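Local coordinates for hypothetical protein (Fusobacterium nucleatum subsp. nucleatum, PDB 2GSL) that might act as a magnesium-binding ribonuclease of the MrnC family that takes part in RNA processing, built on an all-helical ribonuclease III domain, at residues A[7-12]-A[73-78]; A[33-38]-A[42-47]; A[52-57]-A[97-102]; A[85-88]-A[92-95]; A[104-109]-A[119-124]. All coordinates share one frame; numbering follows the deposited sequence.

Contact 1. Residues A[7-12]-A[73-78]; sequences SKDIRD and KVIGKR
Arg78 reaches from helix 70-80 to the loop residues Asp9 and Ile10, and it touches them with its guanidinium end, the part from CB to CD serving to carry that group across. CG takes the place between the backbone N and the carbonyl carbon (chi1 67°), and after a bend further along, at chi3, the guanidinium arrives beside the loop backbone. CZ lies 3.9 Å from Asp9 O, and beyond it NH2 donates to that oxygen at 2.8 Å with an N-H...O angle of 156°. The carbonyl oxygen lies practically in the guanidinium plane, whereas NH2 stands well above the carbonyl plane of Asp9, 43° out of it. The same nitrogen packs against Ile10 CG2 at 3.5 Å, the two side chains meeting nearly at a right angle. This is how an irregular N-terminal lead-in, running toward helix 15-34, is tied to the flank of the helical ribonuclease III domain: NH1 of the same group bonds to Tyr13 O, so one guanidinium holds two loop carbonyls. A nonpolar touch lies beside the bond, where Ile75 CD1 meets Asp9 CB at 4.1 Å. Both residues are buried here, Ile75 also packing on Ala104 and Ala108 of helix 93-111.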
# COMPACT_ATOMS: atom_id res chain seq x y z
N SER A 7 -1.11 3.62 -19.65
CA SER A 7 -1.79 3.01 -20.79
C SER A 7 -3.03 2.25 -20.31
O SER A 7 -3.29 2.19 -19.11
CB SER A 7 -0.86 2.03 -21.52
OG SER A 7 0.22 2.70 -22.15
N LYS A 8 -3.79 1.68 -21.24
CA LYS A 8 -4.99 0.93 -20.88
C LYS A 8 -4.64 -0.33 -20.09
O LYS A 8 -3.50 -0.82 -20.16
CB LYS A 8 -5.78 0.54 -22.14
CG LYS A 8 -7.18 -0.02 -21.87
CD LYS A 8 -8.04 1.01 -21.12
CE LYS A 8 -9.44 0.48 -20.83
NZ LYS A 8 -10.26 1.48 -20.10
N ASP A 9 -5.61 -0.86 -19.35
CA ASP A 9 -5.41 -2.06 -18.54
C ASP A 9 -5.01 -3.24 -19.40
O ASP A 9 -4.50 -4.24 -18.90
CB ASP A 9 -6.69 -2.41 -17.79
CG ASP A 9 -7.25 -1.24 -17.01
OD1 ASP A 9 -6.46 -0.51 -16.38
OD2 ASP A 9 -8.49 -1.06 -17.02
N ILE A 10 -5.25 -3.12 -20.70
CA ILE A 10 -4.90 -4.17 -21.63
C ILE A 10 -3.91 -3.61 -22.63
O ILE A 10 -3.21 -4.37 -23.30
CB ILE A 10 -6.14 -4.71 -22.39
CG1 ILE A 10 -6.73 -3.62 -23.29
CG2 ILE A 10 -7.19 -5.19 -21.38
CD1 ILE A 10 -7.83 -4.12 -24.21
N ARG A 11 -3.84 -2.28 -22.71
CA ARG A 11 -2.93 -1.61 -23.65
C ARG A 11 -1.53 -2.17 -23.53
O ARG A 11 -0.84 -2.38 -24.53
CB ARG A 11 -2.89 -0.11 -23.39
CG ARG A 11 -2.15 0.70 -24.46
CD ARG A 11 -2.95 0.79 -25.75
NE ARG A 11 -2.26 1.59 -26.77
CZ ARG A 11 -2.81 1.98 -27.91
NH1 ARG A 11 -2.10 2.70 -28.77
NH2 ARG A 11 -4.07 1.67 -28.19
N ASP A 12 -1.10 -2.41 -22.29
CA ASP A 12 0.23 -2.96 -22.06
C ASP A 12 0.41 -3.20 -20.56
O ASP A 12 1.44 -2.86 -19.99
CB ASP A 12 1.30 -1.99 -22.61
CG ASP A 12 2.58 -2.71 -23.08
OD1 ASP A 12 2.47 -3.72 -23.80
OD2 ASP A 12 3.69 -2.24 -22.75
N LYS A 73 -14.20 -8.94 -15.09
CA LYS A 73 -14.26 -10.39 -15.14
C LYS A 73 -13.14 -10.93 -16.03
O LYS A 73 -12.52 -11.95 -15.73
CB LYS A 73 -15.62 -10.85 -15.69
CG LYS A 73 -16.82 -10.47 -14.83
CD LYS A 73 -18.07 -11.20 -15.31
CE LYS A 73 -19.14 -11.27 -14.22
NZ LYS A 73 -20.30 -12.15 -14.60
N VAL A 74 -12.87 -10.21 -17.13
CA VAL A 74 -11.82 -10.57 -18.08
C VAL A 74 -10.45 -10.53 -17.39
O VAL A 74 -9.70 -11.52 -17.41
CB VAL A 74 -11.81 -9.58 -19.31
CG1 VAL A 74 -10.69 -9.94 -20.29
CG2 VAL A 74 -13.15 -9.62 -20.03
N ILE A 75 -10.14 -9.38 -16.79
CA ILE A 75 -8.88 -9.19 -16.09
C ILE A 75 -8.70 -10.28 -15.04
O ILE A 75 -7.64 -10.90 -14.95
CB ILE A 75 -8.85 -7.82 -15.40
CG1 ILE A 75 -8.94 -6.73 -16.47
CG2 ILE A 75 -7.58 -7.67 -14.57
CD1 ILE A 75 -8.88 -5.34 -15.92
N GLY A 76 -9.75 -10.52 -14.27
CA GLY A 76 -9.68 -11.54 -13.25
C GLY A 76 -9.32 -12.89 -13.83
O GLY A 76 -8.41 -13.57 -13.33
N LYS A 77 -10.00 -13.28 -14.90
CA LYS A 77 -9.78 -14.58 -15.55
C LYS A 77 -8.37 -14.77 -16.09
O LYS A 77 -7.71 -15.75 -15.73
CB LYS A 77 -10.80 -14.79 -16.67
CG LYS A 77 -10.96 -16.25 -17.13
CD LYS A 77 -9.89 -16.69 -18.13
CE LYS A 77 -10.25 -16.30 -19.57
NZ LYS A 77 -11.35 -17.13 -20.16
N ARG A 78 -7.91 -13.86 -16.95
CA ARG A 78 -6.57 -13.99 -17.52
C ARG A 78 -5.52 -14.00 -16.44
O ARG A 78 -4.45 -14.59 -16.60
CB ARG A 78 -6.26 -12.85 -18.51
CG ARG A 78 -6.15 -11.46 -17.90
CD ARG A 78 -5.19 -10.55 -18.70
NE ARG A 78 -5.68 -9.17 -18.81
CZ ARG A 78 -4.91 -8.09 -18.80
NH1 ARG A 78 -3.59 -8.21 -18.69
NH2 ARG A 78 -5.45 -6.88 -18.92

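Contact 2. Residues A[33-38]-A[42-47]; sequences YYLQFG and PTLNKY
A helix-loop-helix corner joins helix 15-34 to helix 41-52, and Tyr34 packs there against Leu44 and Tyr47. Tyr34 CG lies opposite the carbonyl carbon (chi1 -80°), which sets one ring face against Tyr47 of helix 41-52. Tyr47 CB comes down almost on the ring normal, 3.7 Å from the centroid, a CH-pi contact over that face; the opposite face is covered by Tyr33 CD1, so the ring is sandwiched. Beyond its CB, the Tyr47 ring turns an edge toward the same Tyr34 face, in an offset edge-to-face pair with centroids 5.4 Å apart and planes at 67°. The nearest ring atoms are Tyr47 CD2 and Tyr34 CE1, 3.4 Å apart. In this ribonuclease III fold the corner also faces the second subunit: Leu35 packs on Leu21 and Leu44 on Phe20 of that subunit. Within the chain, Leu44 spreads its two methyls over the end of helix 15-34 and the first loop residue after it. CD1 rests 3.7 Å from Tyr34 CB and also touches Tyr34 O, while CD2 meets Leu35 CD1 at 3.6 Å. The polar rim of the corner is served by Lys51, whose NZ is hydrogen-bonded to both Tyr34 OH and the backbone oxygen of Tyr47.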
# COMPACT_ATOMS: atom_id res chain seq x y z
N TYR A 33 -8.78 0.57 7.89
CA TYR A 33 -9.94 0.14 8.66
C TYR A 33 -9.57 -0.36 10.05
O TYR A 33 -10.29 -0.11 11.00
CB TYR A 33 -10.69 -0.97 7.92
CG TYR A 33 -11.76 -1.68 8.76
CD1 TYR A 33 -11.53 -2.96 9.27
CD2 TYR A 33 -13.00 -1.08 9.00
CE1 TYR A 33 -12.52 -3.64 10.00
CE2 TYR A 33 -14.00 -1.75 9.74
CZ TYR A 33 -13.75 -3.03 10.22
OH TYR A 33 -14.72 -3.71 10.93
N TYR A 34 -8.45 -1.06 10.17
CA TYR A 34 -8.09 -1.58 11.47
C TYR A 34 -7.33 -0.58 12.30
O TYR A 34 -7.25 -0.72 13.51
CB TYR A 34 -7.28 -2.88 11.32
CG TYR A 34 -8.15 -4.10 11.06
CD1 TYR A 34 -9.11 -4.50 12.00
CD2 TYR A 34 -8.01 -4.86 9.89
CE1 TYR A 34 -9.91 -5.62 11.78
CE2 TYR A 34 -8.81 -5.98 9.67
CZ TYR A 34 -9.76 -6.36 10.62
OH TYR A 34 -10.57 -7.45 10.40
N LEU A 35 -6.79 0.44 11.65
CA LEU A 35 -6.02 1.45 12.37
C LEU A 35 -6.93 2.48 13.02
O LEU A 35 -6.49 3.57 13.38
CB LEU A 35 -5.08 2.15 11.39
CG LEU A 35 -3.90 2.94 11.97
CD1 LEU A 35 -3.00 2.03 12.80
CD2 LEU A 35 -3.11 3.55 10.83
N GLN A 36 -8.20 2.14 13.20
CA GLN A 36 -9.13 3.09 13.78
C GLN A 36 -9.73 2.59 15.08
O GLN A 36 -10.56 3.27 15.69
CB GLN A 36 -10.26 3.35 12.79
CG GLN A 36 -11.22 2.18 12.65
CD GLN A 36 -12.40 2.50 11.75
OE1 GLN A 36 -13.55 2.24 12.11
NE2 GLN A 36 -12.11 3.08 10.59
N PHE A 37 -9.31 1.41 15.50
CA PHE A 37 -9.85 0.84 16.72
C PHE A 37 -9.02 1.09 17.95
O PHE A 37 -9.56 1.14 19.05
CB PHE A 37 -10.07 -0.65 16.51
CG PHE A 37 -11.17 -0.95 15.55
CD1 PHE A 37 -12.50 -0.74 15.90
CD2 PHE A 37 -10.88 -1.39 14.27
CE1 PHE A 37 -13.52 -0.97 14.99
CE2 PHE A 37 -11.91 -1.62 13.36
CZ PHE A 37 -13.23 -1.40 13.73
N GLY A 38 -7.71 1.26 17.79
CA GLY A 38 -6.88 1.50 18.95
C GLY A 38 -6.05 0.29 19.37
O GLY A 38 -5.40 0.31 20.42
N PRO A 42 1.16 -5.48 17.89
CA PRO A 42 1.00 -6.93 17.73
C PRO A 42 -0.41 -7.33 17.30
O PRO A 42 -0.58 -8.09 16.35
CB PRO A 42 1.39 -7.47 19.11
CG PRO A 42 1.08 -6.31 20.02
CD PRO A 42 1.59 -5.15 19.25
N THR A 43 -1.41 -6.81 17.99
CA THR A 43 -2.80 -7.13 17.66
C THR A 43 -3.21 -6.58 16.29
O THR A 43 -3.79 -7.30 15.47
CB THR A 43 -3.74 -6.54 18.71
OG1 THR A 43 -3.32 -6.99 20.00
CG2 THR A 43 -5.17 -6.99 18.46
N LEU A 44 -2.92 -5.31 16.06
CA LEU A 44 -3.22 -4.64 14.80
C LEU A 44 -2.70 -5.48 13.63
O LEU A 44 -3.45 -5.81 12.71
CB LEU A 44 -2.54 -3.28 14.78
CG LEU A 44 -2.62 -2.52 13.46
CD1 LEU A 44 -4.07 -2.21 13.12
CD2 LEU A 44 -1.82 -1.24 13.58
N ASN A 45 -1.41 -5.81 13.68
CA ASN A 45 -0.75 -6.60 12.66
C ASN A 45 -1.46 -7.94 12.46
O ASN A 45 -1.66 -8.38 11.33
CB ASN A 45 0.72 -6.82 13.05
CG ASN A 45 1.56 -5.55 12.96
OD1 ASN A 45 1.19 -4.51 13.51
ND2 ASN A 45 2.68 -5.63 12.25
N LYS A 46 -1.84 -8.57 13.56
CA LYS A 46 -2.53 -9.85 13.51
C LYS A 46 -3.83 -9.78 12.70
O LYS A 46 -4.11 -10.68 11.90
CB LYS A 46 -2.84 -10.34 14.93
CG LYS A 46 -3.65 -11.62 14.99
CD LYS A 46 -3.94 -12.04 16.42
CE LYS A 46 -4.82 -11.04 17.14
NZ LYS A 46 -4.90 -11.38 18.59
N TYR A 47 -4.63 -8.74 12.92
CA TYR A 47 -5.90 -8.57 12.19
C TYR A 47 -5.67 -8.23 10.72
O TYR A 47 -6.49 -8.58 9.86
CB TYR A 47 -6.76 -7.45 12.81
CG TYR A 47 -7.46 -7.83 14.09
CD1 TYR A 47 -6.73 -8.20 15.22
CD2 TYR A 47 -8.85 -7.82 14.18
CE1 TYR A 47 -7.37 -8.55 16.41
CE2 TYR A 47 -9.50 -8.17 15.37
CZ TYR A 47 -8.75 -8.53 16.48
OH TYR A 47 -9.35 -8.88 17.67

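Contact 3. Residues A[52-57]-A[97-102]; sequences VNAKYQ and KEATAL
Leu102 carries its CG opposite the backbone N (chi1 -177°), which directs the branch toward Gln57 on the facing helix. Gln57, in turn, runs extended beyond CG (chi2 -157°), which carries its amide across Leu102 until OE1 reaches CD1, the two side chains meeting at about a right angle. Leu102 CD1 fits against the root and the end of the glutamine at once, 3.9 Å from Gln57 CB and 3.7 Å from OE1, while Leu102 CG lies 3.7 Å from Gln57 O. One turn earlier the helices come closer, with an alanine on each side: Ala54 CB and Ala99 CB are 3.7 Å apart, and the CA atoms of these residues 5.0 Å. Small residues at a helix-helix contact illustrate a familiar principle, that alanines let backbones approach. The start of helix 54-64 is fixed by an N-cap, Asn53 OD1 accepting from Tyr56 N at 2.9 Å with an N-H...O angle of 156°. The contact also reaches the metal site of this ribonuclease III domain. The Gln57 side chain comes within about 3 Å of the bound magnesium ion, and its NE2 makes a weak hydrogen bond to OE1 of Glu103, which with Asp23 forms the magnesium site; this is consistent with a part in positioning that carboxylate. Glu98 ties down the flank, salt-bridged to Lys80 and hydrogen-bonded to Ser58. Helix 15-34 lies against the pair through Trp26, touching Gln57, and Ala19, touching Thr100, while helix 70-80 packs on Ala101 through Ala79.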
# COMPACT_ATOMS: atom_id res chain seq x y z
N VAL A 52 -5.18 -10.15 4.63
CA VAL A 52 -4.23 -9.79 3.60
C VAL A 52 -3.59 -11.03 2.93
O VAL A 52 -2.88 -10.90 1.93
CB VAL A 52 -3.14 -8.89 4.24
CG1 VAL A 52 -1.77 -9.56 4.17
CG2 VAL A 52 -3.13 -7.52 3.58
N ASN A 53 -3.87 -12.23 3.45
CA ASN A 53 -3.29 -13.45 2.89
C ASN A 53 -4.03 -14.03 1.69
O ASN A 53 -5.21 -13.72 1.47
CB ASN A 53 -3.16 -14.53 3.98
CG ASN A 53 -4.51 -14.97 4.53
OD1 ASN A 53 -5.29 -15.65 3.86
ND2 ASN A 53 -4.78 -14.58 5.76
N ALA A 54 -3.35 -14.87 0.92
CA ALA A 54 -3.96 -15.46 -0.28
C ALA A 54 -5.26 -16.21 -0.01
O ALA A 54 -6.23 -16.06 -0.77
CB ALA A 54 -2.96 -16.38 -0.98
N LYS A 55 -5.32 -16.99 1.07
CA LYS A 55 -6.54 -17.73 1.37
C LYS A 55 -7.75 -16.80 1.48
O LYS A 55 -8.82 -17.11 0.94
CB LYS A 55 -6.40 -18.54 2.66
CG LYS A 55 -5.46 -19.73 2.53
CD LYS A 55 -5.29 -20.44 3.86
CE LYS A 55 -6.52 -21.29 4.21
NZ LYS A 55 -6.70 -22.44 3.26
N TYR A 56 -7.59 -15.68 2.17
CA TYR A 56 -8.71 -14.75 2.32
C TYR A 56 -9.05 -14.04 1.01
O TYR A 56 -10.20 -14.08 0.56
CB TYR A 56 -8.42 -13.73 3.43
CG TYR A 56 -9.64 -12.94 3.85
CD1 TYR A 56 -9.98 -11.75 3.20
CD2 TYR A 56 -10.51 -13.42 4.84
CE1 TYR A 56 -11.15 -11.07 3.50
CE2 TYR A 56 -11.68 -12.74 5.15
CZ TYR A 56 -12.00 -11.57 4.47
OH TYR A 56 -13.18 -10.91 4.74
N GLN A 57 -8.09 -13.39 0.38
CA GLN A 57 -8.41 -12.71 -0.87
C GLN A 57 -9.15 -13.67 -1.80
O GLN A 57 -10.05 -13.26 -2.55
CB GLN A 57 -7.14 -12.21 -1.55
CG GLN A 57 -6.09 -11.79 -0.58
CD GLN A 57 -5.11 -10.83 -1.19
OE1 GLN A 57 -5.48 -9.71 -1.56
NE2 GLN A 57 -3.85 -11.25 -1.32
N LYS A 97 -3.72 -18.17 -7.22
CA LYS A 97 -4.09 -17.56 -8.47
C LYS A 97 -5.26 -16.58 -8.25
O LYS A 97 -5.18 -15.41 -8.63
CB LYS A 97 -4.46 -18.63 -9.50
CG LYS A 97 -3.26 -19.48 -9.95
CD LYS A 97 -3.65 -20.93 -10.30
CE LYS A 97 -4.48 -21.05 -11.59
NZ LYS A 97 -3.69 -21.05 -12.87
N GLU A 98 -6.33 -17.05 -7.62
CA GLU A 98 -7.47 -16.19 -7.37
C GLU A 98 -7.08 -15.01 -6.50
O GLU A 98 -7.72 -13.96 -6.53
CB GLU A 98 -8.59 -16.99 -6.71
CG GLU A 98 -9.35 -17.87 -7.67
CD GLU A 98 -10.17 -18.94 -6.97
OE1 GLU A 98 -10.94 -19.66 -7.65
OE2 GLU A 98 -10.03 -19.06 -5.72
N ALA A 99 -6.01 -15.17 -5.73
CA ALA A 99 -5.53 -14.10 -4.88
C ALA A 99 -4.90 -13.01 -5.74
O ALA A 99 -4.99 -11.81 -5.45
CB ALA A 99 -4.50 -14.64 -3.88
N THR A 100 -4.24 -13.44 -6.81
CA THR A 100 -3.59 -12.55 -7.76
C THR A 100 -4.65 -11.92 -8.66
O THR A 100 -4.57 -10.74 -8.99
CB THR A 100 -2.63 -13.32 -8.63
OG1 THR A 100 -1.68 -13.99 -7.79
CG2 THR A 100 -1.90 -12.37 -9.58
N ALA A 101 -5.62 -12.72 -9.04
CA ALA A 101 -6.68 -12.23 -9.89
C ALA A 101 -7.42 -11.12 -9.14
O ALA A 101 -7.80 -10.10 -9.73
CB ALA A 101 -7.64 -13.37 -10.25
N LEU A 102 -7.61 -11.33 -7.84
CA LEU A 102 -8.29 -10.35 -7.01
C LEU A 102 -7.44 -9.07 -6.94
O LEU A 102 -7.95 -7.97 -7.13
CB LEU A 102 -8.54 -10.92 -5.60
CG LEU A 102 -9.30 -10.17 -4.48
CD1 LEU A 102 -8.36 -9.20 -3.79
CD2 LEU A 102 -10.52 -9.49 -5.01

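Contact 4. Residues A[85-88]-A[92-95]; sequences KTFP and TVME
Pro88 turns the rim of its ring toward the start of helix 93-111, CG lying 3.3 Å from Thr92 C and 3.5 Å from Val93 N, so that the peptide link between those two residues is what the proline covers. The neighbouring atom CD meets Val93 CG2 at 4.0 Å, the two side chains crossing obliquely. Val93 has this methyl opposite its carbonyl carbon and CG1 opposite its backbone N (chi1 -180°), an arrangement that sets CG2 on the side where the loop passes. Phe87 begins differently: its CB points away from the helix, yet the ring returns far enough for CE1 to approach Val93 CG2 at 4.4 Å, a loose touch from an oblique direction. Thr92 directs its own side chain away from the proline and serves as the N-cap, OG1 accepting a weak bond from Glu95 N at 3.3 Å with an angle of 164°. Here the loop between helix 70-80 and helix 93-111 touches the start of the latter through Pro88 and Phe87. No hydrogen bond joins the two sides. The contact rests on dispersion between carbon groups and a backbone link, consistent with a surface contact held by apolar packing.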
# COMPACT_ATOMS: atom_id res chain seq x y z
N LYS A 85 4.22 -22.35 -11.47
CA LYS A 85 5.49 -23.05 -11.22
C LYS A 85 6.09 -22.67 -9.87
O LYS A 85 7.29 -22.84 -9.64
CB LYS A 85 6.49 -22.72 -12.34
CG LYS A 85 7.49 -23.83 -12.65
CD LYS A 85 6.82 -25.00 -13.38
CE LYS A 85 7.84 -26.02 -13.87
NZ LYS A 85 7.21 -27.05 -14.74
N THR A 86 5.25 -22.15 -8.97
CA THR A 86 5.68 -21.73 -7.63
C THR A 86 4.70 -22.26 -6.57
O THR A 86 3.84 -21.51 -6.09
CB THR A 86 5.71 -20.18 -7.51
OG1 THR A 86 6.52 -19.63 -8.56
CG2 THR A 86 6.27 -19.75 -6.15
N PHE A 87 4.82 -23.53 -6.20
CA PHE A 87 3.94 -24.13 -5.19
C PHE A 87 3.77 -23.21 -3.98
O PHE A 87 4.70 -23.01 -3.21
CB PHE A 87 4.48 -25.49 -4.72
CG PHE A 87 3.88 -26.67 -5.43
CD1 PHE A 87 2.53 -26.99 -5.27
CD2 PHE A 87 4.66 -27.47 -6.26
CE1 PHE A 87 1.97 -28.08 -5.94
CE2 PHE A 87 4.11 -28.57 -6.94
CZ PHE A 87 2.76 -28.87 -6.77
N PRO A 88 2.56 -22.64 -3.80
CA PRO A 88 2.28 -21.74 -2.68
C PRO A 88 2.52 -22.44 -1.35
O PRO A 88 2.49 -23.66 -1.27
CB PRO A 88 0.82 -21.37 -2.89
CG PRO A 88 0.26 -22.60 -3.53
CD PRO A 88 1.32 -22.95 -4.54
N THR A 92 -3.26 -23.08 -1.73
CA THR A 92 -3.15 -23.95 -2.89
C THR A 92 -2.92 -23.13 -4.16
O THR A 92 -3.07 -21.91 -4.16
CB THR A 92 -4.42 -24.79 -3.12
OG1 THR A 92 -5.51 -23.93 -3.46
CG2 THR A 92 -4.77 -25.59 -1.87
N VAL A 93 -2.58 -23.82 -5.24
CA VAL A 93 -2.35 -23.15 -6.51
C VAL A 93 -3.57 -22.30 -6.88
O VAL A 93 -3.44 -21.11 -7.16
CB VAL A 93 -2.06 -24.17 -7.63
CG1 VAL A 93 -1.81 -23.44 -8.96
CG2 VAL A 93 -0.85 -25.01 -7.26
N MSE A 94 -4.74 -22.93 -6.88
CA MSE A 94 -5.99 -22.24 -7.22
C MSE A 94 -6.23 -20.97 -6.37
O MSE A 94 -6.59 -19.93 -6.91
CB MSE A 94 -7.17 -23.19 -7.05
CG MSE A 94 -8.50 -22.63 -7.52
SE MSE A 94 -8.59 -22.55 -9.45
CE MSE A 94 -10.42 -23.19 -9.67
N GLU A 95 -6.02 -21.08 -5.06
CA GLU A 95 -6.22 -19.97 -4.15
C GLU A 95 -5.24 -18.83 -4.40
O GLU A 95 -5.61 -17.65 -4.38
CB GLU A 95 -6.11 -20.44 -2.70
CG GLU A 95 -7.15 -21.49 -2.35
CD GLU A 95 -7.09 -21.95 -0.90
OE1 GLU A 95 -7.99 -22.72 -0.51
OE2 GLU A 95 -6.15 -21.55 -0.17

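Contact 5. Residues A[104-109]-A[119-124]; sequences AIIGAM and KKIINI
No polar bond links Ile121 to its partners Ile106 and Met109; the shortest sound one nearby runs within helix 115-127, from Asn123 N to Lys119 O at 2.8 Å. Its counterpart on helix 93-111, Met109 N to Ile105 O, measures 2.9 Å, and such ordinary helical bonds satisfy the backbone while the side chains between the helices meet through methyl groups and the selenium of Met109. The contact joins these two consecutive helices of the all-helical fold within its buried interior. Ile121 aims at the other helix: CG1 stands opposite the carbonyl carbon (chi1 -68°) and the chain then runs straight (chi2 171°), presenting CD1 to helix 93-111. Ile106 bends instead at its second torsion (chi2 -71°), bringing its own CD1 to 3.9 Å from Ile121 CD1, and the two side chains run past one another in opposite senses. Ile121 is further enclosed by Ile60 and Ile64 of helix 54-64, and Ile106 by Ile25 and Trp26 of helix 15-34. Met109, present as selenomethionine, extends from the next turn and crosses Ile121 at a slant. Its last two atoms share the same methyl, SE and CE each lying 3.7 Å from Ile121 CD1.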
# COMPACT_ATOMS: atom_id res chain seq x y z
N ALA A 104 -5.41 -8.13 -9.04
CA ALA A 104 -5.29 -7.62 -10.39
C ALA A 104 -6.49 -6.73 -10.66
O ALA A 104 -6.36 -5.63 -11.20
CB ALA A 104 -5.26 -8.77 -11.39
N ILE A 105 -7.67 -7.20 -10.27
CA ILE A 105 -8.89 -6.43 -10.44
C ILE A 105 -8.81 -5.15 -9.60
O ILE A 105 -9.09 -4.07 -10.11
CB ILE A 105 -10.12 -7.24 -10.02
CG1 ILE A 105 -10.30 -8.42 -10.97
CG2 ILE A 105 -11.34 -6.34 -10.01
CD1 ILE A 105 -11.35 -9.40 -10.53
N ILE A 106 -8.44 -5.28 -8.34
CA ILE A 106 -8.32 -4.12 -7.47
C ILE A 106 -7.34 -3.14 -8.12
O ILE A 106 -7.61 -1.94 -8.21
CB ILE A 106 -7.80 -4.49 -6.02
CG1 ILE A 106 -8.83 -5.34 -5.27
CG2 ILE A 106 -7.59 -3.23 -5.17
CD1 ILE A 106 -10.07 -4.56 -4.85
N GLY A 107 -6.20 -3.65 -8.58
CA GLY A 107 -5.22 -2.79 -9.21
C GLY A 107 -5.79 -2.06 -10.41
O GLY A 107 -5.51 -0.87 -10.61
N ALA A 108 -6.60 -2.76 -11.19
CA ALA A 108 -7.20 -2.18 -12.38
C ALA A 108 -8.21 -1.08 -12.05
O ALA A 108 -8.16 0.01 -12.61
CB ALA A 108 -7.87 -3.27 -13.20
N MSE A 109 -9.13 -1.36 -11.14
CA MSE A 109 -10.15 -0.40 -10.76
C MSE A 109 -9.49 0.92 -10.37
O MSE A 109 -9.94 2.00 -10.77
CB MSE A 109 -10.97 -0.95 -9.60
CG MSE A 109 -11.72 -2.24 -9.91
SE MSE A 109 -12.66 -2.95 -8.36
CE MSE A 109 -13.84 -4.22 -9.23
N LYS A 119 -14.13 0.45 -2.83
CA LYS A 119 -14.76 0.61 -1.52
C LYS A 119 -15.90 -0.39 -1.32
O LYS A 119 -16.15 -0.85 -0.21
CB LYS A 119 -15.30 2.03 -1.33
CG LYS A 119 -15.95 2.27 0.03
CD LYS A 119 -16.28 3.75 0.29
CE LYS A 119 -16.61 3.99 1.78
NZ LYS A 119 -16.87 5.43 2.14
N LYS A 120 -16.59 -0.72 -2.40
CA LYS A 120 -17.71 -1.65 -2.28
C LYS A 120 -17.21 -3.05 -1.93
O LYS A 120 -17.86 -3.79 -1.20
CB LYS A 120 -18.52 -1.64 -3.57
CG LYS A 120 -19.93 -2.12 -3.41
CD LYS A 120 -20.86 -1.47 -4.42
CE LYS A 120 -20.56 -1.91 -5.85
NZ LYS A 120 -21.56 -1.35 -6.84
N ILE A 121 -16.04 -3.42 -2.46
CA ILE A 121 -15.44 -4.72 -2.21
C ILE A 121 -14.86 -4.70 -0.79
O ILE A 121 -14.97 -5.68 -0.05
CB ILE A 121 -14.30 -5.02 -3.22
CG1 ILE A 121 -14.89 -5.21 -4.61
CG2 ILE A 121 -13.53 -6.25 -2.81
CD1 ILE A 121 -13.84 -5.29 -5.70
N ILE A 122 -14.24 -3.59 -0.43
CA ILE A 122 -13.67 -3.47 0.90
C ILE A 122 -14.79 -3.52 1.94
O ILE A 122 -14.58 -4.02 3.04
CB ILE A 122 -12.88 -2.16 1.05
CG1 ILE A 122 -11.70 -2.16 0.08
CG2 ILE A 122 -12.39 -2.01 2.48
CD1 ILE A 122 -10.68 -3.26 0.33
N ASN A 123 -15.97 -3.03 1.59
CA ASN A 123 -17.10 -3.05 2.51
C ASN A 123 -17.59 -4.47 2.77
O ASN A 123 -18.21 -4.73 3.81
CB ASN A 123 -18.25 -2.20 1.99
CG ASN A 123 -18.10 -0.73 2.35
OD1 ASN A 123 -18.92 0.10 1.96
ND2 ASN A 123 -17.04 -0.40 3.09
N ILE A 124 -17.34 -5.39 1.85
CA ILE A 124 -17.78 -6.76 2.07
C ILE A 124 -16.70 -7.51 2.85
O ILE A 124 -16.90 -8.65 3.26
CB ILE A 124 -18.10 -7.48 0.72
CG1 ILE A 124 -16.84 -8.02 0.07
CG2 ILE A 124 -18.83 -6.53 -0.22
CD1 ILE A 124 -16.49 -9.42 0.48

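Burial and chemistry do not run in step here: core contact 5 and surface contact 4 both lack a hydrogen bond across their segments. The centres of contacts 3 and 5 lie about 6 Å from the chain centre; the two adjoin along helix 93-111 and are carried mainly by carbon groups, but contact 3 adds an amide beside the magnesium ion. Contact 4 uses the same helix at its N-terminal end and is joined to contact 3 by a long, weak ion pair between Lys55 and Glu95. Contact 1, partly buried, is the one with a hydrogen bond across its segments; its Gly76 touches Ile105 of contact 5 and Ala101 of contact 3. Contact 2, across the chain centre from contact 1, is buried and aromatic, facing the second subunit.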